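Local coordinates for protein CymD (Pseudomonas putida, PDB 6Z34) that forms an outer-membrane channel of the FadL family that takes up monoaromatic hydrocarbons, probably releasing them by lateral diffusion into the membrane, at residues A[5-8]-A[13-16]; A[28-31]-A[36-39]; A[87-90]-A[95-98]. All coordinates share one frame; numbering follows the deposited sequence.

Contact 1. Residues A[5-8]-A[13-16]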
ATOM      1  N   ASN A   5       3.926  -1.933   0.310  1.00149.47           N
ATOM      2  CA  ASN A   5       5.211  -1.959  -0.375  1.00142.34           C
ATOM      3  C   ASN A   5       5.311  -3.363  -0.948  1.00137.27           C
ATOM      4  O   ASN A   5       5.463  -4.325  -0.188  1.00131.52           O
ATOM      5  CB  ASN A   5       6.371  -1.658   0.577  1.00141.74           C
ATOM      6  CG  ASN A   5       6.253  -2.397   1.903  1.00140.52           C
ATOM      7  OD1 ASN A   5       5.881  -1.810   2.919  1.00142.28           O
ATOM      8  ND2 ASN A   5       6.573  -3.684   1.899  1.00140.64           N
ATOM      9  N   LEU A   6       5.185  -3.491  -2.275  1.00131.96           N
ATOM     10  CA  LEU A   6       5.055  -4.810  -2.896  1.00120.59           C
ATOM     11  C   LEU A   6       6.171  -5.733  -2.429  1.00124.87           C
ATOM     12  O   LEU A   6       7.132  -6.000  -3.150  1.00129.39           O
ATOM     13  CB  LEU A   6       5.031  -4.710  -4.422  1.00103.82           C
ATOM     14  CG  LEU A   6       4.770  -5.885  -5.408  1.00 94.41           C
ATOM     15  CD1 LEU A   6       5.930  -6.890  -5.584  1.00 85.43           C
ATOM     16  CD2 LEU A   6       3.422  -6.597  -5.146  1.00 81.12           C
ATOM     17  N   VAL A   7       6.074  -6.139  -1.162  1.00120.72           N
ATOM     18  CA  VAL A   7       6.481  -7.476  -0.752  1.00109.44           C
ATOM     19  C   VAL A   7       5.415  -8.473  -1.161  1.00 92.78           C
ATOM     20  O   VAL A   7       5.606  -9.683  -0.999  1.00107.76           O
ATOM     21  CB  VAL A   7       6.807  -7.444   0.761  1.00104.31           C
ATOM     22  CG1 VAL A   7       7.133  -8.831   1.322  1.00100.43           C
ATOM     23  CG2 VAL A   7       7.988  -6.509   1.012  1.00 95.95           C
ATOM     24  N   GLY A   8       4.318  -7.998  -1.749  1.00 71.03           N
ATOM     25  CA  GLY A   8       3.249  -8.839  -2.264  1.00 73.76           C
ATOM     26  C   GLY A   8       1.937  -8.600  -1.532  1.00 69.30           C
ATOM     27  O   GLY A   8       1.823  -7.729  -0.667  1.00 66.23           O
ATOM     28  N   SER A  13       2.007 -14.869  -1.903  1.00 45.18           N
ATOM     29  CA  SER A  13       2.785 -13.916  -2.679  1.00 48.38           C
ATOM     30  C   SER A  13       3.973 -13.389  -1.873  1.00 53.12           C
ATOM     31  O   SER A  13       5.114 -13.408  -2.351  1.00 55.02           O
ATOM     32  CB  SER A  13       1.869 -12.786  -3.122  1.00 46.70           C
ATOM     33  OG  SER A  13       2.591 -11.626  -3.377  1.00 50.45           O
ATOM     34  N   GLN A  14       3.736 -12.941  -0.633  1.00 49.30           N
ATOM     35  CA  GLN A  14       4.841 -12.393   0.161  1.00 49.66           C
ATOM     36  C   GLN A  14       5.886 -13.456   0.477  1.00 52.19           C
ATOM     37  O   GLN A  14       7.080 -13.159   0.520  1.00 57.47           O
ATOM     38  CB  GLN A  14       4.327 -11.764   1.462  1.00 53.93           C
ATOM     39  CG  GLN A  14       3.639 -10.412   1.298  1.00 61.72           C
ATOM     40  CD  GLN A  14       3.094  -9.863   2.608  1.00 69.73           C
ATOM     41  OE1 GLN A  14       3.708 -10.013   3.663  1.00 75.34           O
ATOM     42  NE2 GLN A  14       1.932  -9.230   2.545  1.00 68.23           N
ATOM     43  N   GLY A  15       5.461 -14.699   0.719  1.00 59.75           N
ATOM     44  CA  GLY A  15       6.430 -15.747   0.979  1.00 52.16           C
ATOM     45  C   GLY A  15       7.333 -16.013  -0.201  1.00 58.77           C
ATOM     46  O   GLY A  15       8.421 -16.584  -0.033  1.00 52.81           O
ATOM     47  N   MET A  16       6.911 -15.597  -1.396  1.00 52.35           N
ATOM     48  CA  MET A  16       7.649 -15.805  -2.635  1.00 59.36           C
ATOM     49  C   MET A  16       8.152 -14.479  -3.197  1.00 64.19           C
ATOM     50  O   MET A  16       8.162 -14.276  -4.413  1.00 60.18           O
ATOM     51  CB  MET A  16       6.760 -16.535  -3.644  1.00 56.73           C
ATOM     52  CG  MET A  16       6.238 -17.895  -3.139  1.00 61.19           C
ATOM     53  SD  MET A  16       5.457 -18.927  -4.418  1.00 56.44           S
ATOM     54  CE  MET A  16       3.809 -18.378  -4.129  1.00 58.97           C
TER

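Contact 2. Residues A[28-31]-A[36-39]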
ATOM      1  N   GLN A  28      -6.188 -13.181  -2.854  1.00 50.07           N
ATOM      2  CA  GLN A  28      -5.472 -11.915  -2.964  1.00 47.45           C
ATOM      3  C   GLN A  28      -5.223 -11.498  -4.408  1.00 48.83           C
ATOM      4  O   GLN A  28      -4.871 -10.333  -4.639  1.00 43.34           O
ATOM      5  CB  GLN A  28      -4.158 -12.006  -2.196  1.00 40.28           C
ATOM      6  CG  GLN A  28      -4.374 -12.110  -0.695  1.00 41.21           C
ATOM      7  CD  GLN A  28      -4.592 -13.532  -0.237  1.00 56.98           C
ATOM      8  OE1 GLN A  28      -4.886 -14.425  -1.047  1.00 60.18           O
ATOM      9  NE2 GLN A  28      -4.455 -13.760   1.062  1.00 54.28           N
ATOM     10  N   GLY A  29      -5.438 -12.395  -5.386  1.00 43.67           N
ATOM     11  CA  GLY A  29      -5.327 -11.996  -6.778  1.00 43.01           C
ATOM     12  C   GLY A  29      -6.212 -10.813  -7.118  1.00 48.92           C
ATOM     13  O   GLY A  29      -5.891 -10.028  -8.011  1.00 48.78           O
ATOM     14  N   MET A  30      -7.337 -10.672  -6.418  1.00 44.65           N
ATOM     15  CA  MET A  30      -8.174  -9.475  -6.451  1.00 52.03           C
ATOM     16  C   MET A  30      -7.352  -8.184  -6.433  1.00 52.68           C
ATOM     17  O   MET A  30      -7.725  -7.176  -7.054  1.00 44.49           O
ATOM     18  CB  MET A  30      -9.125  -9.477  -5.239  1.00 55.63           C
ATOM     19  CG  MET A  30     -10.486 -10.024  -5.524  1.00 64.87           C
ATOM     20  SD  MET A  30     -11.661 -10.027  -4.155  1.00 56.43           S
ATOM     21  CE  MET A  30     -10.731 -10.776  -2.841  1.00 45.72           C
ATOM     22  N   MET A  31      -6.248  -8.193  -5.689  1.00 46.52           N
ATOM     23  CA  MET A  31      -5.447  -6.995  -5.495  1.00 57.84           C
ATOM     24  C   MET A  31      -4.131  -7.053  -6.242  1.00 53.01           C
ATOM     25  O   MET A  31      -3.290  -6.180  -6.042  1.00 48.86           O
ATOM     26  CB  MET A  31      -5.174  -6.762  -4.010  1.00 64.47           C
ATOM     27  CG  MET A  31      -6.409  -6.392  -3.196  1.00 72.86           C
ATOM     28  SD  MET A  31      -7.147  -4.805  -3.666  1.00 71.76           S
ATOM     29  CE  MET A  31      -5.709  -3.775  -3.747  1.00 60.65           C
ATOM     30  N   THR A  36      -5.757 -14.243 -12.173  1.00 43.03           N
ATOM     31  CA  THR A  36      -5.304 -15.494 -11.559  1.00 45.22           C
ATOM     32  C   THR A  36      -6.398 -16.177 -10.749  1.00 53.97           C
ATOM     33  O   THR A  36      -6.224 -17.340 -10.367  1.00 53.04           O
ATOM     34  CB  THR A  36      -4.086 -15.283 -10.657  1.00 42.07           C
ATOM     35  OG1 THR A  36      -4.392 -14.332  -9.636  1.00 43.74           O
ATOM     36  CG2 THR A  36      -2.827 -14.841 -11.493  1.00 42.10           C
ATOM     37  N   LEU A  37      -7.505 -15.483 -10.466  1.00 52.75           N
ATOM     38  CA  LEU A  37      -8.596 -16.094  -9.721  1.00 48.30           C
ATOM     39  C   LEU A  37      -9.226 -17.264 -10.458  1.00 48.47           C
ATOM     40  O   LEU A  37      -9.782 -18.149  -9.806  1.00 52.11           O
ATOM     41  CB  LEU A  37      -9.666 -15.057  -9.415  1.00 45.89           C
ATOM     42  CG  LEU A  37      -9.168 -13.881  -8.593  1.00 49.37           C
ATOM     43  CD1 LEU A  37     -10.234 -12.803  -8.590  1.00 46.15           C
ATOM     44  CD2 LEU A  37      -8.810 -14.373  -7.193  1.00 42.28           C
ATOM     45  N   THR A  38      -9.137 -17.311 -11.793  1.00 49.92           N
ATOM     46  CA  THR A  38      -9.617 -18.502 -12.498  1.00 52.81           C
ATOM     47  C   THR A  38      -8.814 -19.754 -12.155  1.00 50.89           C
ATOM     48  O   THR A  38      -9.284 -20.857 -12.449  1.00 53.61           O
ATOM     49  CB  THR A  38      -9.639 -18.287 -14.026  1.00 49.87           C
ATOM     50  OG1 THR A  38      -8.319 -18.027 -14.531  1.00 56.32           O
ATOM     51  CG2 THR A  38     -10.549 -17.144 -14.378  1.00 52.99           C
ATOM     52  N   GLN A  39      -7.644 -19.615 -11.517  1.00 51.46           N
ATOM     53  CA  GLN A  39      -6.858 -20.762 -11.049  1.00 44.60           C
ATOM     54  C   GLN A  39      -7.460 -21.413  -9.800  1.00 50.42           C
ATOM     55  O   GLN A  39      -7.142 -22.568  -9.504  1.00 46.56           O
ATOM     56  CB  GLN A  39      -5.421 -20.325 -10.737  1.00 44.58           C
ATOM     57  CG  GLN A  39      -4.362 -20.688 -11.759  1.00 70.15           C
ATOM     58  CD  GLN A  39      -4.466 -19.867 -13.018  1.00 81.18           C
ATOM     59  OE1 GLN A  39      -4.030 -18.712 -13.054  1.00 81.00           O
ATOM     60  NE2 GLN A  39      -5.035 -20.459 -14.069  1.00 85.48           N
TER

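Contact 3. Residues A[87-90]-A[95-98]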
ATOM      1  N   LEU A  87     -13.951 -12.783   0.061  1.00 41.89           N
ATOM      2  CA  LEU A  87     -15.007 -13.707  -0.319  1.00 47.00           C
ATOM      3  C   LEU A  87     -14.916 -13.867  -1.830  1.00 49.33           C
ATOM      4  O   LEU A  87     -15.083 -12.889  -2.565  1.00 52.13           O
ATOM      5  CB  LEU A  87     -16.391 -13.174   0.085  1.00 41.18           C
ATOM      6  CG  LEU A  87     -17.512 -14.135  -0.333  1.00 57.01           C
ATOM      7  CD1 LEU A  87     -17.182 -15.494   0.244  1.00 53.33           C
ATOM      8  CD2 LEU A  87     -18.911 -13.669   0.115  1.00 60.13           C
ATOM      9  N   VAL A  88     -14.666 -15.085  -2.297  1.00 47.75           N
ATOM     10  CA  VAL A  88     -14.544 -15.366  -3.722  1.00 49.81           C
ATOM     11  C   VAL A  88     -15.480 -16.516  -4.093  1.00 51.47           C
ATOM     12  O   VAL A  88     -15.443 -17.579  -3.467  1.00 58.42           O
ATOM     13  CB  VAL A  88     -13.085 -15.705  -4.106  1.00 54.76           C
ATOM     14  CG1 VAL A  88     -13.007 -16.197  -5.551  1.00 51.84           C
ATOM     15  CG2 VAL A  88     -12.186 -14.488  -3.902  1.00 55.52           C
ATOM     16  N   TRP A  89     -16.296 -16.305  -5.121  1.00 46.96           N
ATOM     17  CA  TRP A  89     -17.103 -17.357  -5.727  1.00 45.84           C
ATOM     18  C   TRP A  89     -16.475 -17.786  -7.057  1.00 51.05           C
ATOM     19  O   TRP A  89     -16.148 -16.940  -7.902  1.00 47.81           O
ATOM     20  CB  TRP A  89     -18.534 -16.850  -5.927  1.00 42.09           C
ATOM     21  CG  TRP A  89     -19.429 -17.797  -6.629  1.00 47.07           C
ATOM     22  CD1 TRP A  89     -20.212 -18.759  -6.054  1.00 48.96           C
ATOM     23  CD2 TRP A  89     -19.673 -17.870  -8.044  1.00 55.70           C
ATOM     24  NE1 TRP A  89     -20.917 -19.428  -7.024  1.00 58.81           N
ATOM     25  CE2 TRP A  89     -20.601 -18.916  -8.253  1.00 55.19           C
ATOM     26  CE3 TRP A  89     -19.196 -17.163  -9.151  1.00 55.59           C
ATOM     27  CZ2 TRP A  89     -21.056 -19.276  -9.527  1.00 53.90           C
ATOM     28  CZ3 TRP A  89     -19.658 -17.520 -10.428  1.00 54.19           C
ATOM     29  CH2 TRP A  89     -20.574 -18.567 -10.598  1.00 55.74           C
ATOM     30  N   ARG A  90     -16.297 -19.096  -7.231  1.00 50.48           N
ATOM     31  CA  ARG A  90     -15.724 -19.690  -8.442  1.00 44.90           C
ATOM     32  C   ARG A  90     -16.703 -20.711  -8.995  1.00 43.12           C
ATOM     33  O   ARG A  90     -16.953 -21.733  -8.353  1.00 43.92           O
ATOM     34  CB  ARG A  90     -14.383 -20.367  -8.152  1.00 53.73           C
ATOM     35  CG  ARG A  90     -13.160 -19.584  -8.593  1.00 68.06           C
ATOM     36  CD  ARG A  90     -12.893 -19.790 -10.075  1.00 65.46           C
ATOM     37  NE  ARG A  90     -12.322 -21.090 -10.372  1.00 86.85           N
ATOM     38  CZ  ARG A  90     -12.357 -21.647 -11.580  1.00 86.13           C
ATOM     39  NH1 ARG A  90     -11.811 -22.840 -11.786  1.00 82.44           N
ATOM     40  NH2 ARG A  90     -12.938 -20.993 -12.579  1.00 58.08           N
ATOM     41  N   ALA A  95     -15.057 -16.129 -12.014  1.00 48.19           N
ATOM     42  CA  ALA A  95     -14.762 -15.889 -10.616  1.00 49.58           C
ATOM     43  C   ALA A  95     -15.322 -14.526 -10.267  1.00 47.55           C
ATOM     44  O   ALA A  95     -15.222 -13.595 -11.068  1.00 43.63           O
ATOM     45  CB  ALA A  95     -13.272 -15.914 -10.335  1.00 50.08           C
ATOM     46  N   LEU A  96     -15.954 -14.428  -9.087  1.00 50.05           N
ATOM     47  CA  LEU A  96     -16.473 -13.182  -8.539  1.00 41.98           C
ATOM     48  C   LEU A  96     -15.902 -13.010  -7.148  1.00 50.56           C
ATOM     49  O   LEU A  96     -15.857 -13.966  -6.364  1.00 53.33           O
ATOM     50  CB  LEU A  96     -17.987 -13.161  -8.438  1.00 41.73           C
ATOM     51  CG  LEU A  96     -18.732 -13.465  -9.735  1.00 52.71           C
ATOM     52  CD1 LEU A  96     -20.214 -13.707  -9.419  1.00 54.53           C
ATOM     53  CD2 LEU A  96     -18.552 -12.341 -10.727  1.00 55.67           C
ATOM     54  N   GLY A  97     -15.468 -11.800  -6.841  1.00 44.51           N
ATOM     55  CA  GLY A  97     -14.781 -11.557  -5.592  1.00 44.95           C
ATOM     56  C   GLY A  97     -15.104 -10.193  -5.038  1.00 44.02           C
ATOM     57  O   GLY A  97     -15.405  -9.246  -5.771  1.00 55.48           O
ATOM     58  N   VAL A  98     -15.020 -10.103  -3.721  1.00 46.54           N
ATOM     59  CA  VAL A  98     -15.017  -8.830  -3.024  1.00 42.62           C
ATOM     60  C   VAL A  98     -14.139  -9.014  -1.797  1.00 45.84           C
ATOM     61  O   VAL A  98     -13.962 -10.131  -1.306  1.00 49.95           O
ATOM     62  CB  VAL A  98     -16.455  -8.380  -2.659  1.00 45.13           C
ATOM     63  CG1 VAL A  98     -17.077  -9.367  -1.711  1.00 50.41           C
ATOM     64  CG2 VAL A  98     -16.453  -6.957  -2.043  1.00 53.46           C
TER

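Contact 1. Residues A[5-8]-A[13-16]
Gln14 lays its CG methylene over one face of the flat Val7–Gly8 peptide, 3.6 Å from Val7 C, while the hydroxyl of Ser13 comes in close to the plane of that peptide, with OG 3.1 Å from Gly8 CA. At the carbonyl end of the same group, Gln14 CA directs its hydrogen at Val7 O, a CA-H...O contact of 3.0 Å between the two heavy atoms with 153° at the hydrogen. The Gln14 carboxamide is placed by a chain extended beyond CG, and its NE2 sits 3.5 Å from Gly8 O; that oxygen is well tilted from the amide plane and the pair is not a hydrogen bond. NE2 is instead bound by Asp51 OD2. Val7 crosses the glutamine stem at about a right angle, CG1 lying 3.8 Å from Gln14 CG. In Ser13, OG is anti to the backbone N (chi1 156°), which turns it toward Gly8; it is hydrogen-bonded to Val9 N, just before the helix, and to Ile19 O, beyond its end. A side chain on Gly8 would collide with this hydroxyl, and at the glycine's backbone angles a CB would also press on the carbonyl oxygen of Val7. Replacing Gln14 by an alanine would probably uncover the peptide face and leave Asp51 without its amide partner. The loop and helix 10-15 belong to the N-terminal part that, as in other FadL channels, plugs the barrel. Since no conventional hydrogen bond spans the two segments, their union rests on close packing and a CA-H...O contact, with the buried polar ends tied to residues outside them.

Contact 2. Residues A[28-31]-A[36-39]
Gly29 and Met30 meet Thr36 and Leu37 where two short 3-10 turns pack against each other in the N-terminal region that, as in other FadL proteins, forms the hatch inside the barrel. The tight part of the contact is built on Gly29, whose CA lies 3.8 Å from Thr36 OG1. A side chain there would run into the Thr36 hydroxyl and crowd Leu37 CD2, so the two turns can approach this closely because nothing projects from the glycine. Leu37 reaches across with both branches: CD2 comes to the backbone, 4.1 Å from Met30 N, and CD1 to the methionine side chain. With CG anti to the carbonyl carbon (chi1 -60°), the leucine fork faces the turn at 28-31.

The Met30 side is looser, with a single touch between side chains. The methionine leaves its backbone heading away from 36-39, and the two apolar chains pass at a slant, meeting through Met30 CG and Leu37 CD1 at 4.1 Å. Beyond that point the methionine packs on Phe101 and Val88 of the barrel wall, while Leu37 rests on Ala95. No hydrogen bond links the turns; each is closed by its own, Met31 N to Gln28 O and Gln39 N to Thr36 O. Thr36 OG1 is hydrogen-bonded to Asn33 O within the connecting loop.

Contact 3. Residues A[87-90]-A[95-98]
Leu87 and Val98 open a run of four backbone hydrogen bonds that joins the antiparallel strands, two bonds to each hydrogen-bonded pair. Leu87 N reaches Val98 O at 3.0 Å, and Val98 N returns to Leu87 O over the same length. The second pair is a little shorter, with Trp89 N 2.7 Å from Leu96 O and Leu96 N 2.8 Å from Trp89 O. Between and beyond them, the non-hydrogen-bonded pairs Val88–Gly97 and Arg90–Ala95 add CA-H...O contacts, among them Ala95 CA to Trp89 O at 3.2 Å.

Apolar packing differs between the two faces. On the outer surface, Trp89 and Leu96 lie side by side and point the same way. The indole, swung anti to the backbone N (chi1 176°), offers the six-membered part of its ring, and Leu96 CD1 meets it obliquely, 3.6 Å from Trp89 CE3 and reaching on to CZ3. The neighbouring Leu87 and Val98 touch more lightly, CB to CG1 at 4.3 Å. On the inner face, Arg90 bends its aliphatic stem alongside the alanine methyl, CD lying 3.9 Å from Ala95 CB.

Polar satisfaction of the buried arginine comes from outside the pair of strands: NE bonds to Met40 O. Val88 beside it packs on Ala27 and Met30, and Ala95 on Leu37. The arrangement is that of a beta-hairpin in the wall of an outer-membrane barrel, with apolar and aromatic side chains outward, consistent with lipid contact, and the inner face packed on the hatch.

How the contacts relate
The three contacts follow one another along the chain without overlap. Contact 1 ties the N-terminal loop to helix 10-15, contact 2 pairs two turns before strand 43-58, and contact 3 belongs to the hairpin of strands 80-91 and 94-107. Contacts 1 and 2 have centres 14 Å apart and do not touch, their nearest atoms being about 6 Å apart. Contact 3 lies farther from contact 1, 22 Å between centres, but only 9 Å from contact 2, which it touches: Met30 SD packs 3.4 Å from Val98 N, and Leu37 O lies 3.5 Å from Arg90 CD. The hatch-like N-terminal region is thus seated directly against the barrel wall.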